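Local atomic coordinates of uncharacterized protein (Capnocytophaga ochracea, PDB entry 4W9R), a protein that is of unknown function but probably belongs with the alpha/beta-hydrolase esterases and may hydrolyse ester bonds. Residues 258-261 with 262-266; 291-294 with 295-298. All blocks are in the same frame, centred on the assembly; numbering follows the deposited sequence.

Contact 1: residues 258-261 with 262-266; sequences YLEN and KYNTI
Within helix 255-270, one of the helices that come after the last strand of the mixed sheet, L259 meets Y263 and N261 meets T265 one turn apart, the i to i+4 spacing that sets side chains on one flank of an alpha helix. The main chain supplies the usual bonds, such as N264 N to E260 O at 2.8 Å. On the buried flank L259 CD1 touches Y263 CE1 at 3.6 Å, a leucine methyl meeting the CD1-CE1 side of a tyrosine ring whose far end is polar. The CG of L259 lies anti to the backbone N (chi1 176°), which helps bring its CD1 methyl to the ring; L300 and Y303 of helix 294-306 pack on this leucine. The hydroxyl of Y263 bonds to D280. K262, also buried, runs extended and then bends at its end to the carbonyls of I235 and K237, which take up its ammonium group. On the outer flank E260 CG lies 3.4 Å from N264 ND2, and these polar residues suit a surface facing solvent. T265 suits its position because a beta-hydroxyl can fold back on its own helix: an alanine here would probably leave N261 O with one donor instead of two. T265 N at 2.8 Å and T265 OG1 at 2.7 Å approach N261 O from opposite faces of its carbonyl plane, the hydroxyl 37° out of it.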
# COMPACT_ATOMS: atom_id res chain seq x y z
N TYR B 258 -16.79 -28.94 -4.38
CA TYR B 258 -15.66 -28.02 -4.29
C TYR B 258 -16.14 -26.58 -4.44
O TYR B 258 -15.76 -25.70 -3.65
CB TYR B 258 -14.61 -28.34 -5.36
CG TYR B 258 -13.34 -27.52 -5.22
CD1 TYR B 258 -12.31 -27.94 -4.40
CD2 TYR B 258 -13.18 -26.33 -5.92
CE1 TYR B 258 -11.15 -27.20 -4.27
CE2 TYR B 258 -12.03 -25.58 -5.80
CZ TYR B 258 -11.01 -26.02 -4.97
OH TYR B 258 -9.86 -25.28 -4.85
N LEU B 259 -16.98 -26.33 -5.44
CA LEU B 259 -17.52 -25.01 -5.68
C LEU B 259 -18.41 -24.56 -4.53
O LEU B 259 -18.33 -23.41 -4.09
CB LEU B 259 -18.32 -24.98 -6.99
CG LEU B 259 -19.03 -23.67 -7.33
CD1 LEU B 259 -18.02 -22.56 -7.59
CD2 LEU B 259 -19.95 -23.84 -8.53
N GLU B 260 -19.24 -25.47 -4.04
CA GLU B 260 -20.17 -25.16 -2.96
C GLU B 260 -19.43 -24.88 -1.66
O GLU B 260 -19.73 -23.91 -0.96
CB GLU B 260 -21.17 -26.30 -2.76
CG GLU B 260 -22.28 -25.97 -1.78
CD GLU B 260 -23.16 -27.17 -1.46
OE1 GLU B 260 -22.63 -28.30 -1.41
OE2 GLU B 260 -24.38 -26.98 -1.27
N ASN B 261 -18.46 -25.73 -1.34
CA ASN B 261 -17.66 -25.57 -0.14
C ASN B 261 -16.94 -24.23 -0.11
O ASN B 261 -16.85 -23.58 0.93
CB ASN B 261 -16.65 -26.71 -0.01
CG ASN B 261 -15.72 -26.53 1.18
OD1 ASN B 261 -16.07 -26.85 2.31
ND2 ASN B 261 -14.52 -26.01 0.92
N LYS B 262 -16.44 -23.81 -1.27
CA LYS B 262 -15.74 -22.54 -1.39
C LYS B 262 -16.64 -21.37 -1.02
O LYS B 262 -16.27 -20.52 -0.22
CB LYS B 262 -15.20 -22.35 -2.81
CG LYS B 262 -14.54 -20.99 -3.04
CD LYS B 262 -14.01 -20.87 -4.46
CE LYS B 262 -13.46 -19.47 -4.73
NZ LYS B 262 -12.28 -19.16 -3.88
N TYR B 263 -17.84 -21.34 -1.60
CA TYR B 263 -18.76 -20.24 -1.35
C TYR B 263 -19.42 -20.35 0.02
O TYR B 263 -19.86 -19.34 0.58
CB TYR B 263 -19.82 -20.19 -2.46
CG TYR B 263 -19.31 -19.48 -3.70
CD1 TYR B 263 -18.45 -20.12 -4.58
CD2 TYR B 263 -19.68 -18.17 -3.97
CE1 TYR B 263 -17.98 -19.47 -5.71
CE2 TYR B 263 -19.21 -17.51 -5.09
CZ TYR B 263 -18.36 -18.17 -5.95
OH TYR B 263 -17.89 -17.52 -7.07
N ASN B 264 -19.47 -21.56 0.57
CA ASN B 264 -19.90 -21.74 1.95
C ASN B 264 -18.85 -21.21 2.91
O ASN B 264 -19.18 -20.56 3.91
CB ASN B 264 -20.19 -23.21 2.24
CG ASN B 264 -21.49 -23.69 1.63
OD1 ASN B 264 -22.39 -22.89 1.36
ND2 ASN B 264 -21.60 -24.99 1.42
N THR B 265 -17.59 -21.48 2.60
CA THR B 265 -16.47 -21.00 3.41
C THR B 265 -16.40 -19.48 3.37
O THR B 265 -16.08 -18.83 4.37
CB THR B 265 -15.13 -21.59 2.92
OG1 THR B 265 -15.19 -23.02 2.98
CG2 THR B 265 -13.98 -21.09 3.78
N ILE B 266 -16.71 -18.90 2.21
CA ILE B 266 -16.78 -17.45 2.07
C ILE B 266 -17.80 -16.87 3.03
O ILE B 266 -17.53 -15.88 3.72
CB ILE B 266 -17.14 -17.04 0.62
CG1 ILE B 266 -15.99 -17.38 -0.33
CG2 ILE B 266 -17.44 -15.55 0.55
CD1 ILE B 266 -16.29 -17.04 -1.78

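Contact 2: residues 291-294 with 295-298; sequences SQDW and ESLK
The indole of W294 has the main-chain oxygen Q292 O over one face, 3.4 Å above the plane and offset toward the rim, while L297 CD2 reaches the six-membered ring obliquely, 4.0 Å from W294 CE3. The two side chains run side by side in the same direction. In W294, CG stands anti to the carbonyl carbon (chi1 -51°), which turns the indole back over the preceding loop and within reach of N289; a large flat residue suits this place because it spans loop and helix together. L297, buried, adds the aliphatic bulk that fits against Y285 and I288 of helix 278-290 and F318 of helix 314-325.

The other flat group, the carboxylate of D293, makes the N-cap of helix 294-306. OD1 takes a weak bond from E295 N at 3.4 Å, and OD2 accepts from S296 OG at 2.5 Å on its syn side, 34° out of the carboxylate plane. Aspartate suits an N-cap because its short side chain can curl back to a backbone N-H of the first turn, here E295 N, and its negative charge would probably interact favourably with the positive end of the helix dipole. Just before it, Q292, with positive phi, is the C-prime residue of a Schellman motif that ends helix 278-290, so one helix stops and the next starts within a few residues. Serine suits the buried position 296 because its small hydroxyl can give its proton to D293 and still accept from Y256 N, which ties the cap to the start of helix 255-270.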
# COMPACT_ATOMS: atom_id res chain seq x y z
N SER B 291 -13.84 -35.21 -16.03
CA SER B 291 -13.87 -36.41 -15.21
C SER B 291 -15.16 -37.21 -15.43
O SER B 291 -15.36 -38.26 -14.81
CB SER B 291 -13.73 -36.06 -13.73
OG SER B 291 -14.86 -35.33 -13.28
N GLN B 292 -16.02 -36.69 -16.30
CA GLN B 292 -17.31 -37.30 -16.62
C GLN B 292 -18.17 -37.58 -15.38
O GLN B 292 -18.89 -38.58 -15.34
CB GLN B 292 -17.12 -38.60 -17.40
CG GLN B 292 -16.63 -38.41 -18.83
CD GLN B 292 -15.13 -38.63 -18.97
OE1 GLN B 292 -14.46 -39.00 -18.01
NE2 GLN B 292 -14.61 -38.41 -20.17
N ASP B 293 -18.10 -36.71 -14.39
CA ASP B 293 -18.94 -36.89 -13.21
C ASP B 293 -20.22 -36.10 -13.41
O ASP B 293 -20.23 -34.88 -13.31
CB ASP B 293 -18.19 -36.43 -11.95
CG ASP B 293 -19.10 -36.25 -10.76
OD1 ASP B 293 -20.05 -37.05 -10.60
OD2 ASP B 293 -18.85 -35.32 -9.97
N TRP B 294 -21.31 -36.82 -13.64
CA TRP B 294 -22.56 -36.17 -14.04
C TRP B 294 -23.48 -35.86 -12.87
O TRP B 294 -24.46 -35.14 -13.03
CB TRP B 294 -23.29 -37.03 -15.07
CG TRP B 294 -22.42 -37.46 -16.21
CD1 TRP B 294 -22.17 -38.74 -16.62
CD2 TRP B 294 -21.67 -36.60 -17.09
NE1 TRP B 294 -21.32 -38.73 -17.70
CE2 TRP B 294 -21.00 -37.44 -18.01
CE3 TRP B 294 -21.51 -35.22 -17.20
CZ2 TRP B 294 -20.18 -36.93 -19.02
CZ3 TRP B 294 -20.70 -34.72 -18.20
CH2 TRP B 294 -20.04 -35.57 -19.09
N GLU B 295 -23.15 -36.39 -11.70
CA GLU B 295 -23.99 -36.14 -10.53
C GLU B 295 -23.76 -34.71 -10.06
O GLU B 295 -24.66 -34.07 -9.53
CB GLU B 295 -23.69 -37.15 -9.42
CG GLU B 295 -24.87 -37.43 -8.51
CD GLU B 295 -26.06 -38.02 -9.25
OE1 GLU B 295 -25.85 -38.72 -10.26
OE2 GLU B 295 -27.21 -37.79 -8.81
N SER B 296 -22.54 -34.22 -10.28
CA SER B 296 -22.20 -32.84 -9.96
C SER B 296 -22.91 -31.87 -10.91
O SER B 296 -23.27 -30.77 -10.52
CB SER B 296 -20.69 -32.63 -10.03
OG SER B 296 -20.02 -33.32 -8.99
N LEU B 297 -23.11 -32.31 -12.15
CA LEU B 297 -23.75 -31.47 -13.16
C LEU B 297 -25.20 -31.18 -12.80
O LEU B 297 -25.68 -30.06 -12.99
CB LEU B 297 -23.67 -32.15 -14.53
CG LEU B 297 -24.26 -31.37 -15.71
CD1 LEU B 297 -23.59 -30.02 -15.86
CD2 LEU B 297 -24.14 -32.17 -16.99
N LYS B 298 -25.89 -32.18 -12.27
CA LYS B 298 -27.28 -32.02 -11.86
C LYS B 298 -27.39 -31.04 -10.69
O LYS B 298 -28.25 -30.17 -10.67
CB LYS B 298 -27.89 -33.37 -11.47
CG LYS B 298 -29.38 -33.31 -11.15
CD LYS B 298 -29.88 -34.65 -10.62
CE LYS B 298 -31.40 -34.71 -10.57
NZ LYS B 298 -31.97 -33.65 -9.69

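Contact 1 sits in the middle of a helix, its centre about 13 Å from the centre of the chain, whereas contact 2 lies at a helix start, its centre about 30 Å from that point on the same side; the two contact centres are about 17 Å apart. Both are partly buried, each pairing an apolar flank with exposed polar residues. Regular main-chain bonds dominate in 258-266, where a side chain adds a second donor to a carbonyl already bonded; in 291-298 side-chain oxygens serve a helix start where the bonds to W294 O are weak. Helices 255-270 and 294-306 connect them: L259 packs on the latter, and S296 bonds back to the start of the former.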